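Local coordinates for protein tryptophan halogenase (Shewanella frigidimarina, PDB 2PYX) that probably acts as a flavin-dependent halogenase of the tryptophan halogenase family, a group related to FAD-dependent monooxygenases, at residues Q487-A490 and Q491-F494; E121-L124 and C125-W128; I287-P290 and T291-G294; T510-E513 and L514-V518. All coordinates share one frame; numbering follows the deposited sequence.

Contact 1: residues Q487-A490 and Q491-F494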
ATOM      1  N   GLN A 487      20.959  14.596  24.228  1.00 17.48           N
ATOM      2  CA  GLN A 487      20.263  15.834  23.988  1.00 19.91           C
ATOM      3  C   GLN A 487      21.044  16.668  22.969  1.00 21.39           C
ATOM      4  O   GLN A 487      20.463  17.274  22.064  1.00 22.52           O
ATOM      5  CB  GLN A 487      20.125  16.628  25.275  1.00 21.67           C
ATOM      6  CG  GLN A 487      19.342  17.866  25.108  1.00 26.08           C
ATOM      7  CD  GLN A 487      17.919  17.572  24.707  1.00 33.66           C
ATOM      8  OE1 GLN A 487      17.258  16.755  25.351  1.00 33.37           O
ATOM      9  NE2 GLN A 487      17.439  18.215  23.626  1.00 33.18           N
ATOM     10  N   GLN A 488      22.367  16.718  23.142  1.00 23.01           N
ATOM     11  CA  GLN A 488      23.231  17.490  22.242  1.00 24.68           C
ATOM     12  C   GLN A 488      23.255  16.904  20.826  1.00 21.56           C
ATOM     13  O   GLN A 488      23.174  17.660  19.867  1.00 24.07           O
ATOM     14  CB  GLN A 488      24.642  17.595  22.833  1.00 25.54           C
ATOM     15  CG  GLN A 488      24.674  18.408  24.139  1.00 29.56           C
ATOM     16  CD  GLN A 488      25.813  17.984  25.085  1.00 36.05           C
ATOM     17  OE1 GLN A 488      26.775  17.322  24.675  1.00 37.70           O
ATOM     18  NE2 GLN A 488      25.687  18.350  26.357  1.00 40.61           N
ATOM     19  N   LEU A 489      23.323  15.585  20.705  1.00 21.72           N
ATOM     20  CA  LEU A 489      23.217  14.893  19.407  1.00 20.83           C
ATOM     21  C   LEU A 489      21.865  15.214  18.773  1.00 21.67           C
ATOM     22  O   LEU A 489      21.787  15.652  17.621  1.00 21.61           O
ATOM     23  CB  LEU A 489      23.348  13.396  19.571  1.00 22.75           C
ATOM     24  CG  LEU A 489      23.219  12.551  18.301  1.00 23.16           C
ATOM     25  CD1 LEU A 489      24.095  13.058  17.141  1.00 26.07           C
ATOM     26  CD2 LEU A 489      23.511  11.142  18.610  1.00 23.06           C
ATOM     27  N   ALA A 490      20.799  15.040  19.560  1.00 21.66           N
ATOM     28  CA  ALA A 490      19.449  15.370  19.062  1.00 20.05           C
ATOM     29  C   ALA A 490      19.370  16.788  18.505  1.00 21.82           C
ATOM     30  O   ALA A 490      18.834  17.004  17.413  1.00 21.76           O
ATOM     31  CB  ALA A 490      18.398  15.147  20.170  1.00 18.58           C
ATOM     32  N   GLN A 491      19.911  17.763  19.234  1.00 20.01           N
ATOM     33  CA  GLN A 491      19.828  19.153  18.813  1.00 22.12           C
ATOM     34  C   GLN A 491      20.566  19.371  17.495  1.00 23.03           C
ATOM     35  O   GLN A 491      20.100  20.135  16.633  1.00 21.77           O
ATOM     36  CB  GLN A 491      20.413  20.094  19.864  1.00 23.86           C
ATOM     37  CG  GLN A 491      20.230  21.551  19.490  1.00 24.47           C
ATOM     38  CD  GLN A 491      18.773  21.916  19.290  1.00 30.57           C
ATOM     39  OE1 GLN A 491      18.336  22.248  18.177  1.00 34.64           O
ATOM     40  NE2 GLN A 491      18.006  21.845  20.367  1.00 32.46           N
ATOM     41  N   ARG A 492      21.728  18.734  17.359  1.00 23.75           N
ATOM     42  CA  ARG A 492      22.481  18.800  16.113  0.50 24.65           C
ATOM     43  C   ARG A 492      21.646  18.238  14.953  1.00 25.22           C
ATOM     44  O   ARG A 492      21.516  18.891  13.909  1.00 23.64           O
ATOM     45  CB  ARG A 492      23.819  18.068  16.237  0.50 25.77           C
ATOM     46  CG  ARG A 492      24.786  18.746  17.204  0.50 27.32           C
ATOM     47  CD  ARG A 492      26.205  18.212  17.081  0.50 23.25           C
ATOM     48  NE  ARG A 492      26.387  16.879  17.646  0.50 25.29           N
ATOM     49  CZ  ARG A 492      26.586  16.618  18.936  0.50 16.38           C
ATOM     50  NH1 ARG A 492      26.601  17.588  19.838  0.50 19.19           N
ATOM     51  NH2 ARG A 492      26.748  15.380  19.328  0.50 18.63           N
ATOM     52  N   LEU A 493      21.069  17.049  15.151  1.00 22.09           N
ATOM     53  CA  LEU A 493      20.207  16.432  14.136  1.00 20.74           C
ATOM     54  C   LEU A 493      18.957  17.296  13.802  1.00 19.81           C
ATOM     55  O   LEU A 493      18.577  17.378  12.627  1.00 18.85           O
ATOM     56  CB  LEU A 493      19.799  15.018  14.562  1.00 19.28           C
ATOM     57  CG  LEU A 493      20.940  13.995  14.680  1.00 18.87           C
ATOM     58  CD1 LEU A 493      20.481  12.697  15.298  1.00 19.84           C
ATOM     59  CD2 LEU A 493      21.588  13.736  13.331  1.00 25.57           C
ATOM     60  N   PHE A 494      18.316  17.916  14.793  1.00 18.92           N
ATOM     61  CA  PHE A 494      17.197  18.823  14.534  1.00 18.77           C
ATOM     62  C   PHE A 494      17.639  20.006  13.660  1.00 20.58           C
ATOM     63  O   PHE A 494      16.955  20.401  12.716  1.00 20.23           O
ATOM     64  CB  PHE A 494      16.559  19.390  15.808  1.00 18.71           C
ATOM     65  CG  PHE A 494      15.753  18.392  16.625  1.00 20.99           C
ATOM     66  CD1 PHE A 494      14.744  17.629  16.049  1.00 17.47           C
ATOM     67  CD2 PHE A 494      15.958  18.276  17.992  1.00 23.36           C
ATOM     68  CE1 PHE A 494      13.992  16.730  16.817  1.00 17.57           C
ATOM     69  CE2 PHE A 494      15.199  17.376  18.757  1.00 20.76           C
ATOM     70  CZ  PHE A 494      14.202  16.622  18.155  1.00 19.23           C
TER
HETATM   71  O   HOH W   1      18.889  20.487  22.968  1.00 38.06           O

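Contact 2: residues E121-L124 and C125-W128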
ATOM      1  N   GLU A 121      21.483   7.055  13.806  1.00 20.96           N
ATOM      2  CA  GLU A 121      22.260   7.553  14.935  1.00 23.09           C
ATOM      3  C   GLU A 121      21.484   7.674  16.243  1.00 22.95           C
ATOM      4  O   GLU A 121      22.053   7.461  17.309  1.00 24.41           O
ATOM      5  CB  GLU A 121      22.804   8.920  14.619  1.00 22.75           C
ATOM      6  CG  GLU A 121      23.673   8.954  13.381  1.00 32.63           C
ATOM      7  CD  GLU A 121      24.183  10.341  13.117  1.00 32.63           C
ATOM      8  OE1 GLU A 121      24.889  10.878  13.989  1.00 36.65           O
ATOM      9  OE2 GLU A 121      23.854  10.902  12.050  1.00 41.49           O
ATOM     10  N   LEU A 122      20.212   8.066  16.164  1.00 21.29           N
ATOM     11  CA  LEU A 122      19.417   8.396  17.343  1.00 19.56           C
ATOM     12  C   LEU A 122      17.954   8.511  16.926  1.00 18.11           C
ATOM     13  O   LEU A 122      17.660   9.068  15.879  1.00 15.82           O
ATOM     14  CB  LEU A 122      19.849   9.726  17.957  1.00 18.52           C
ATOM     15  CG  LEU A 122      19.186  10.154  19.275  1.00 21.66           C
ATOM     16  CD1 LEU A 122      19.552   9.179  20.399  1.00 27.00           C
ATOM     17  CD2 LEU A 122      19.563  11.552  19.630  1.00 21.49           C
ATOM     18  N   ASP A 123      17.068   7.938  17.721  1.00 17.58           N
ATOM     19  CA  ASP A 123      15.623   8.091  17.524  1.00 16.41           C
ATOM     20  C   ASP A 123      15.230   9.426  18.129  1.00 13.71           C
ATOM     21  O   ASP A 123      15.158   9.588  19.355  1.00 15.26           O
ATOM     22  CB  ASP A 123      14.873   6.919  18.176  1.00 16.70           C
ATOM     23  CG  ASP A 123      13.368   7.008  18.023  1.00 18.46           C
ATOM     24  OD1 ASP A 123      12.868   8.060  17.617  1.00 18.74           O
ATOM     25  OD2 ASP A 123      12.697   6.008  18.333  1.00 21.76           O
ATOM     26  N   LEU A 124      14.920  10.400  17.278  1.00 12.79           N
ATOM     27  CA  LEU A 124      14.633  11.757  17.727  1.00 15.93           C
ATOM     28  C   LEU A 124      13.300  11.926  18.464  1.00 13.96           C
ATOM     29  O   LEU A 124      13.089  12.929  19.149  1.00 15.18           O
ATOM     30  CB  LEU A 124      14.622  12.714  16.541  1.00 14.28           C
ATOM     31  CG  LEU A 124      15.980  13.020  15.880  1.00 16.69           C
ATOM     32  CD1 LEU A 124      15.813  13.953  14.700  1.00 16.88           C
ATOM     33  CD2 LEU A 124      16.918  13.644  16.916  1.00 20.81           C
ATOM     34  N   CYS A 125      12.375  10.984  18.265  1.00 12.10           N
ATOM     35  CA  CYS A 125      11.041  11.166  18.783  1.00 11.43           C
ATOM     36  C   CYS A 125      10.971  11.601  20.257  1.00 12.84           C
ATOM     37  O   CYS A 125      10.366  12.623  20.557  1.00 12.77           O
ATOM     38  CB  CYS A 125      10.205   9.923  18.460  1.00 11.27           C
ATOM     39  SG  CYS A 125       8.471  10.044  18.922  1.00 12.71           S
ATOM     40  N   PRO A 126      11.575  10.843  21.191  1.00 10.81           N
ATOM     41  CA  PRO A 126      11.479  11.304  22.585  1.00 10.10           C
ATOM     42  C   PRO A 126      12.154  12.659  22.860  1.00 12.51           C
ATOM     43  O   PRO A 126      11.769  13.321  23.824  1.00 12.81           O
ATOM     44  CB  PRO A 126      12.162  10.189  23.387  1.00 12.69           C
ATOM     45  CG  PRO A 126      13.002   9.503  22.417  1.00 11.82           C
ATOM     46  CD  PRO A 126      12.266   9.549  21.112  1.00 12.68           C
ATOM     47  N   TYR A 127      13.131  13.034  22.037  1.00 13.20           N
ATOM     48  CA  TYR A 127      13.766  14.367  22.132  1.00 14.49           C
ATOM     49  C   TYR A 127      12.887  15.486  21.598  1.00 14.39           C
ATOM     50  O   TYR A 127      13.038  16.644  22.004  1.00 15.49           O
ATOM     51  CB  TYR A 127      15.159  14.326  21.447  1.00 14.62           C
ATOM     52  CG  TYR A 127      16.049  13.313  22.142  1.00 12.11           C
ATOM     53  CD1 TYR A 127      16.824  13.662  23.258  1.00 16.11           C
ATOM     54  CD2 TYR A 127      16.049  11.971  21.757  1.00 11.73           C
ATOM     55  CE1 TYR A 127      17.567  12.693  23.955  1.00 14.75           C
ATOM     56  CE2 TYR A 127      16.810  11.007  22.445  1.00 15.28           C
ATOM     57  CZ  TYR A 127      17.587  11.391  23.536  1.00 13.24           C
ATOM     58  OH  TYR A 127      18.294  10.389  24.189  1.00 16.13           O
ATOM     59  N   TRP A 128      11.987  15.154  20.665  1.00 12.05           N
ATOM     60  CA  TRP A 128      11.028  16.111  20.166  1.00 12.51           C
ATOM     61  C   TRP A 128       9.889  16.357  21.168  1.00 12.23           C
ATOM     62  O   TRP A 128       9.356  17.457  21.274  1.00 14.35           O
ATOM     63  CB  TRP A 128      10.471  15.663  18.790  1.00 12.72           C
ATOM     64  CG  TRP A 128       9.186  16.327  18.505  1.00 12.82           C
ATOM     65  CD1 TRP A 128       8.999  17.589  18.020  1.00 12.80           C
ATOM     66  CD2 TRP A 128       7.890  15.817  18.788  1.00 12.17           C
ATOM     67  NE1 TRP A 128       7.678  17.862  17.939  1.00 14.05           N
ATOM     68  CE2 TRP A 128       6.965  16.799  18.438  1.00 13.86           C
ATOM     69  CE3 TRP A 128       7.426  14.610  19.332  1.00 13.04           C
ATOM     70  CZ2 TRP A 128       5.595  16.614  18.588  1.00 14.98           C
ATOM     71  CZ3 TRP A 128       6.080  14.428  19.457  1.00 13.82           C
ATOM     72  CH2 TRP A 128       5.181  15.407  19.101  1.00 12.46           C
TER

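Contact 3: residues I287-P290 and T291-G294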
ATOM      1  N   ILE A 287      -6.548  11.077  -4.733  1.00 12.10           N
ATOM      2  CA  ILE A 287      -5.277  10.624  -5.348  1.00 14.12           C
ATOM      3  C   ILE A 287      -5.102  11.451  -6.616  1.00 15.84           C
ATOM      4  O   ILE A 287      -5.912  11.351  -7.536  1.00 14.93           O
ATOM      5  CB  ILE A 287      -5.346   9.118  -5.694  1.00 13.98           C
ATOM      6  CG1 ILE A 287      -5.157   8.300  -4.400  1.00 18.73           C
ATOM      7  CG2 ILE A 287      -4.284   8.694  -6.699  1.00 18.05           C
ATOM      8  CD1 ILE A 287      -5.388   6.829  -4.557  1.00 23.88           C
ATOM      9  N   GLY A 288      -4.017  12.210  -6.678  1.00 16.84           N
ATOM     10  CA  GLY A 288      -3.736  13.091  -7.816  1.00 17.60           C
ATOM     11  C   GLY A 288      -2.841  12.415  -8.838  1.00 17.15           C
ATOM     12  O   GLY A 288      -1.683  12.059  -8.535  1.00 17.12           O
ATOM     13  N   LEU A 289      -3.404  12.184 -10.031  1.00 17.24           N
ATOM     14  CA  LEU A 289      -2.666  11.730 -11.223  1.00 16.88           C
ATOM     15  C   LEU A 289      -2.428  12.967 -12.109  1.00 17.40           C
ATOM     16  O   LEU A 289      -2.946  14.027 -11.835  1.00 17.52           O
ATOM     17  CB  LEU A 289      -3.434  10.653 -12.018  1.00 18.35           C
ATOM     18  CG  LEU A 289      -3.911   9.415 -11.239  1.00 20.44           C
ATOM     19  CD1 LEU A 289      -4.648   8.464 -12.152  1.00 21.75           C
ATOM     20  CD2 LEU A 289      -2.781   8.687 -10.574  1.00 20.18           C
ATOM     21  N   PRO A 290      -1.569  12.836 -13.114  1.00 19.90           N
ATOM     22  CA  PRO A 290      -1.348  14.006 -13.962  1.00 20.94           C
ATOM     23  C   PRO A 290      -2.605  14.500 -14.679  1.00 23.07           C
ATOM     24  O   PRO A 290      -2.768  15.696 -14.824  1.00 24.82           O
ATOM     25  CB  PRO A 290      -0.319  13.502 -14.976  1.00 21.83           C
ATOM     26  CG  PRO A 290       0.361  12.365 -14.318  1.00 25.03           C
ATOM     27  CD  PRO A 290      -0.701  11.707 -13.478  1.00 22.00           C
ATOM     28  N   THR A 291      -3.453  13.570 -15.116  1.00 26.00           N
ATOM     29  CA  THR A 291      -4.599  13.871 -15.973  1.00 28.04           C
ATOM     30  C   THR A 291      -5.874  14.192 -15.175  1.00 28.01           C
ATOM     31  O   THR A 291      -6.774  14.842 -15.681  1.00 28.86           O
ATOM     32  CB  THR A 291      -4.874  12.689 -16.934  1.00 28.36           C
ATOM     33  OG1 THR A 291      -5.049  11.471 -16.188  1.00 33.00           O
ATOM     34  CG2 THR A 291      -3.686  12.482 -17.893  1.00 30.14           C
ATOM     35  N   ARG A 292      -5.948  13.739 -13.925  1.00 22.31           N
ATOM     36  CA  ARG A 292      -7.188  13.855 -13.150  1.00 20.51           C
ATOM     37  C   ARG A 292      -6.933  13.349 -11.746  1.00 19.91           C
ATOM     38  O   ARG A 292      -5.848  12.872 -11.479  1.00 18.93           O
ATOM     39  CB  ARG A 292      -8.266  12.973 -13.746  1.00 22.92           C
ATOM     40  CG  ARG A 292      -7.837  11.525 -13.863  1.00 26.65           C
ATOM     41  CD  ARG A 292      -8.900  10.651 -14.477  1.00 37.15           C
ATOM     42  NE  ARG A 292      -8.551   9.236 -14.358  1.00 36.99           N
ATOM     43  CZ  ARG A 292      -8.641   8.509 -13.238  1.00 43.80           C
ATOM     44  NH1 ARG A 292      -9.079   9.039 -12.098  1.00 42.48           N
ATOM     45  NH2 ARG A 292      -8.281   7.232 -13.258  1.00 44.30           N
ATOM     46  N   LYS A 293      -7.945  13.445 -10.894  1.00 19.35           N
ATOM     47  CA  LYS A 293      -7.898  12.864  -9.542  1.00 19.93           C
ATOM     48  C   LYS A 293      -8.851  11.672  -9.434  1.00 20.70           C
ATOM     49  O   LYS A 293      -9.854  11.573 -10.148  1.00 23.42           O
ATOM     50  CB  LYS A 293      -8.280  13.897  -8.492  1.00 19.02           C
ATOM     51  CG  LYS A 293      -7.281  15.039  -8.358  1.00 22.65           C
ATOM     52  CD  LYS A 293      -7.790  16.175  -7.507  1.00 24.96           C
ATOM     53  CE  LYS A 293      -8.704  17.099  -8.313  1.00 32.21           C
ATOM     54  NZ  LYS A 293      -9.309  18.180  -7.480  1.00 32.24           N
ATOM     55  N   GLY A 294      -8.502  10.748  -8.550  1.00 16.29           N
ATOM     56  CA  GLY A 294      -9.406   9.673  -8.132  1.00 16.50           C
ATOM     57  C   GLY A 294      -9.828   9.975  -6.726  1.00 15.41           C
ATOM     58  O   GLY A 294      -8.975  10.276  -5.883  1.00 15.33           O
TER

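Contact 4: residues T510-E513 and L514-V518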
ATOM      1  N   THR A 510       8.110  21.646  -8.595  1.00 15.25           N
ATOM      2  CA  THR A 510       6.753  21.171  -8.352  1.00 17.12           C
ATOM      3  C   THR A 510       6.530  19.862  -9.110  1.00 16.88           C
ATOM      4  O   THR A 510       7.244  19.514 -10.055  1.00 16.23           O
ATOM      5  CB  THR A 510       5.691  22.155  -8.805  1.00 18.30           C
ATOM      6  OG1 THR A 510       5.746  22.294 -10.229  1.00 19.95           O
ATOM      7  CG2 THR A 510       5.852  23.490  -8.129  1.00 19.32           C
ATOM      8  N   ASN A 511       5.507  19.117  -8.701  1.00 15.27           N
ATOM      9  CA  ASN A 511       5.239  17.871  -9.359  1.00 15.83           C
ATOM     10  C   ASN A 511       4.966  18.036 -10.832  1.00 15.48           C
ATOM     11  O   ASN A 511       5.538  17.309 -11.617  1.00 16.81           O
ATOM     12  CB  ASN A 511       4.073  17.164  -8.693  1.00 18.63           C
ATOM     13  CG  ASN A 511       4.401  16.761  -7.276  1.00 15.00           C
ATOM     14  OD1 ASN A 511       5.357  16.015  -7.050  1.00 16.45           O
ATOM     15  ND2 ASN A 511       3.625  17.253  -6.327  1.00 15.40           N
ATOM     16  N   ARG A 512       4.109  18.987 -11.205  1.00 17.69           N
ATOM     17  CA  ARG A 512       3.776  19.160 -12.617  1.00 20.10           C
ATOM     18  C   ARG A 512       5.001  19.625 -13.418  1.00 17.90           C
ATOM     19  O   ARG A 512       5.246  19.105 -14.502  1.00 19.23           O
ATOM     20  CB  ARG A 512       2.585  20.100 -12.849  1.00 22.47           C
ATOM     21  CG  ARG A 512       2.063  19.923 -14.283  1.00 23.91           C
ATOM     22  CD  ARG A 512       0.734  20.569 -14.533  1.00 32.10           C
ATOM     23  NE  ARG A 512      -0.409  19.985 -13.833  1.00 30.18           N
ATOM     24  CZ  ARG A 512      -1.069  18.886 -14.198  1.00 25.18           C
ATOM     25  NH1 ARG A 512      -0.652  18.115 -15.193  1.00 29.66           N
ATOM     26  NH2 ARG A 512      -2.131  18.512 -13.498  1.00 29.49           N
ATOM     27  N   GLU A 513       5.770  20.571 -12.898  1.00 17.14           N
ATOM     28  CA  GLU A 513       6.945  21.018 -13.661  1.00 20.10           C
ATOM     29  C   GLU A 513       7.936  19.864 -13.902  1.00 19.44           C
ATOM     30  O   GLU A 513       8.492  19.744 -14.996  1.00 19.67           O
ATOM     31  CB  GLU A 513       7.558  22.304 -13.076  1.00 23.16           C
ATOM     32  CG  GLU A 513       8.793  22.236 -12.255  1.00 26.96           C
ATOM     33  CD  GLU A 513       9.100  23.580 -11.597  1.00 28.91           C
ATOM     34  OE1 GLU A 513       9.356  24.585 -12.324  1.00 36.19           O
ATOM     35  OE2 GLU A 513       9.108  23.641 -10.351  1.00 23.56           O
ATOM     36  N   LEU A 514       8.078  18.967 -12.916  1.00 17.25           N
ATOM     37  CA  LEU A 514       8.946  17.807 -13.047  1.00 15.91           C
ATOM     38  C   LEU A 514       8.376  16.803 -14.053  1.00 16.18           C
ATOM     39  O   LEU A 514       9.083  16.355 -14.957  1.00 20.96           O
ATOM     40  CB  LEU A 514       9.194  17.150 -11.671  1.00 16.62           C
ATOM     41  CG  LEU A 514      10.015  15.876 -11.709  1.00 13.49           C
ATOM     42  CD1 LEU A 514      11.374  16.121 -12.425  1.00 14.55           C
ATOM     43  CD2 LEU A 514      10.235  15.275 -10.312  1.00 15.68           C
ATOM     44  N   LEU A 515       7.101  16.457 -13.899  1.00 15.76           N
ATOM     45  CA  LEU A 515       6.467  15.502 -14.776  1.00 17.50           C
ATOM     46  C   LEU A 515       6.474  15.990 -16.222  1.00 17.85           C
ATOM     47  O   LEU A 515       6.635  15.187 -17.135  1.00 19.11           O
ATOM     48  CB  LEU A 515       5.059  15.183 -14.276  1.00 17.20           C
ATOM     49  CG  LEU A 515       5.026  14.371 -12.977  1.00 18.06           C
ATOM     50  CD1 LEU A 515       3.598  14.345 -12.428  1.00 20.45           C
ATOM     51  CD2 LEU A 515       5.529  12.949 -13.175  1.00 22.13           C
ATOM     52  N   ASP A 516       6.339  17.301 -16.437  1.00 18.43           N
ATOM     53  CA  ASP A 516       6.456  17.829 -17.805  1.00 20.19           C
ATOM     54  C   ASP A 516       7.816  17.490 -18.425  1.00 19.21           C
ATOM     55  O   ASP A 516       7.901  17.111 -19.605  1.00 21.58           O
ATOM     56  CB  ASP A 516       6.265  19.339 -17.820  1.00 21.99           C
ATOM     57  CG  ASP A 516       4.829  19.762 -17.632  1.00 22.93           C
ATOM     58  OD1 ASP A 516       3.885  18.945 -17.780  1.00 25.12           O
ATOM     59  OD2 ASP A 516       4.647  20.958 -17.332  1.00 27.38           O
ATOM     60  N   LYS A 517       8.885  17.642 -17.656  1.00 18.50           N
ATOM     61  CA  LYS A 517      10.235  17.310 -18.146  1.00 19.00           C
ATOM     62  C   LYS A 517      10.493  15.809 -18.212  1.00 18.90           C
ATOM     63  O   LYS A 517      11.264  15.342 -19.038  1.00 18.16           O
ATOM     64  CB  LYS A 517      11.316  18.031 -17.335  1.00 19.51           C
ATOM     65  CG  LYS A 517      11.306  19.560 -17.532  1.00 20.57           C
ATOM     66  CD  LYS A 517      11.794  19.939 -18.931  1.00 22.85           C
ATOM     67  CE  LYS A 517      11.844  21.471 -19.159  1.00 22.99           C
ATOM     68  NZ  LYS A 517      10.487  22.060 -19.128  1.00 21.95           N
ATOM     69  N   VAL A 518       9.868  15.037 -17.334  1.00 19.25           N
ATOM     70  CA  VAL A 518       9.978  13.585 -17.439  1.00 18.88           C
ATOM     71  C   VAL A 518       9.346  13.119 -18.739  1.00 18.79           C
ATOM     72  O   VAL A 518       9.870  12.230 -19.383  1.00 19.06           O
ATOM     73  CB  VAL A 518       9.299  12.873 -16.244  1.00 20.14           C
ATOM     74  CG1 VAL A 518       9.201  11.370 -16.497  1.00 18.53           C
ATOM     75  CG2 VAL A 518      10.069  13.155 -14.974  1.00 19.56           C
TER
HETATM   76  O   HOH W   2       9.011  22.028 -16.593  1.00 24.17           O

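Contact 1: residues Q487-A490 and Q491-F494
Four backbone bonds of the i to i+4 kind join Gln487-Ala490 to Gln491-Phe494. The straightest runs from Leu493 N to Leu489 O (2.9 Å, 172° at the hydrogen), and the shortest from Phe494 N to Ala490 O (2.8 Å); Gln491 N and Arg492 N reach Gln487 O and Gln488 O in the same way. On the polar flank, a water accepts from Gln487 NE2 at 2.8 Å and from Gln491 NE2 at 3.1 Å, tying two amides one turn apart. The segments are a single run within helix 484-507, one flank of which rests here on the loop and short helix around Tyr127. Apolar contacts follow that flank. Leu489 CG and Leu493 CD1 are 4.1 Å apart, their side chains crossing at a slant beside Glu121. Ala490 CB touches Phe494 CE2, and both residues also pack on Tyr127. In one of its two modelled conformers, the Arg492 chain bends at chi3 (-74°) and folds back along the helix, laying one guanidinium face over Leu489 CA and Gln488 O. In that conformer Arg492 NH1 is 3.6 Å from Gln488 CB, a van der Waals approach, and Arg492 NH2 lies beside Leu489 CB.

Contact 2: residues E121-L124 and C125-W128
Leu124 O receives two backbone N-H groups, from Trp128 N at 2.9 Å and, in a weak and strongly bent bond (118° at the hydrogen), from Tyr127 N. The Trp128 bond is an i to i+4 link that closes the first turn of helix 125-128. One residue earlier, the carboxylate of Asp123 reaches forward to Cys125 N: OD1 accepts at 3.0 Å, met on its anti side and 32° out of the carboxylate plane. With CG turned trans to the backbone N (chi1 180°), the acid swings along the chain toward the start of the helix, where Asp123 OD1 also lies 3.4 Å from Cys125 CB. Its other oxygen, OD2, is bonded to Gln466 of helix 462-471.

This is a capped helix start at the end of the loop that follows strand 108-112. Pro126, in the first turn, has no N-H to place; Pro126 CD packs 3.4 Å from Asp123 O.

Leu122 supplies the apolar part, crossing Tyr127 at about a right angle. Its CD2 lies over one face of the tyrosine ring, 3.9 Å above the plane and displaced toward the rim, and Leu122 CD1 is 3.9 Å from Tyr127 CE2. Asp123 O meets the same ring differently, at the edge and in its plane, 3.5 Å from Tyr127 CD2. The indole of Trp128 leads away from the loop: its NE1 bonds to Val135 O, and the ring meets those of Phe137 and Tyr470.

Contact 3: residues I287-P290 and T291-G294
Ile287-Pro290 and Thr291-Gly294 form the closed end of a beta hairpin, where strand 282-288 turns back into strand 292-299 within the large mixed sheet. The two runs are antiparallel, their directions differing by 172°. Ile287 and Gly294 make a hydrogen-bonded pair: Ile287 N donates to Gly294 O and Gly294 N to Ile287 O, both at 2.8 Å and nearly straight. Gly288 and Lys293 follow as a non-hydrogen-bonded pair. Here Lys293 CA makes a CA-H...O contact with Ile287 O at 3.2 Å, and Lys293 CG rests 4.1 Å from Gly288 CA. Closer to the turn, Leu289 N donates to Arg292 O at 2.9 Å, in a more bent bond (142°), leaving Pro290 and Thr291 as the central residues of the turn.

The hairpin is part of the sheet that also carries the predicted active-site residue Lys89, whose side chain is about 7 Å from that of Ile287. Next to the turn, the side chains of Leu289 and Arg292 run alongside each other in one direction. The arginine CG sits between the backbone N and the carbonyl carbon (chi1 56°), and the chain then runs extended to NE; Leu289 CD1 lies over one guanidinium face, 4.0 Å from Arg292 NH2. Arg292 NH1 makes a weak bond to Lys293 O (3.3 Å); its stronger partner is Val58 O. At the tip, Thr291 OG1 is bonded to Asp85 OD2, while Leu289 O accepts from the hydroxyl of Tyr263.

Contact 4: residues T510-E513 and L514-V518
A capping box opens helix 511-520, the last helix of the chain. Thr510 is the N-cap: its OG1 accepts from Glu513 N at 3.2 Å, and in return Thr510 N donates to Glu513 OE2 at 2.8 Å, through the anti lone pair of that oxygen. Glu513 chi1 lies off the usual staggered values (103°), and the extended chain beyond CG carries the carboxylate to Thr510 N; a crystal neighbour also touches this residue. Behind the box the i to i+4 bonds begin: Leu514 N to Thr510 O, Leu515 N to Asn511 O (2.9 Å) and Asp516 N to Arg512 O (2.9 Å). The next, Lys517 N to Glu513 O, is weak at 3.4 Å. A water also donates to Glu513 O and accepts from Lys517 NZ, bridging the two residues. Arg512 and Asp516 form no salt bridge, Arg512 NH1 and Asp516 OD1 being 5.3 Å apart; Arg512 NE bonds to Ser268 O and NH2, probably, to Pro290 O. Asn511 ND2 donates to Ile270 O and Ser272 OG, while Leu514 and Leu515 pack on Phe88 of strand 87-95 and Leu515 and Val518 on Ile81 of helix 77-83.

In the fold
The four contacts, all partly buried, form two touching pairs. Contacts 1 and 2 are peripheral, their centres about 33 and 27 Å from the centre of the chain; Ala490 CB packs on Tyr127 CG at 3.6 Å, so a long helix and a short capped one share an apolar seam. Contact 3 is the most central, its centre about 17 Å from that of the chain, and Pro290 O probably accepts from Arg512 NH2 of contact 4. Contacts 1 and 4 set exposed polar residues against buried apolar ones, whereas half the residues of contact 3 are buried. Contacts 2 and 4 begin helices with side-chain caps, contact 1 continues one, and contact 3 alone pairs strands.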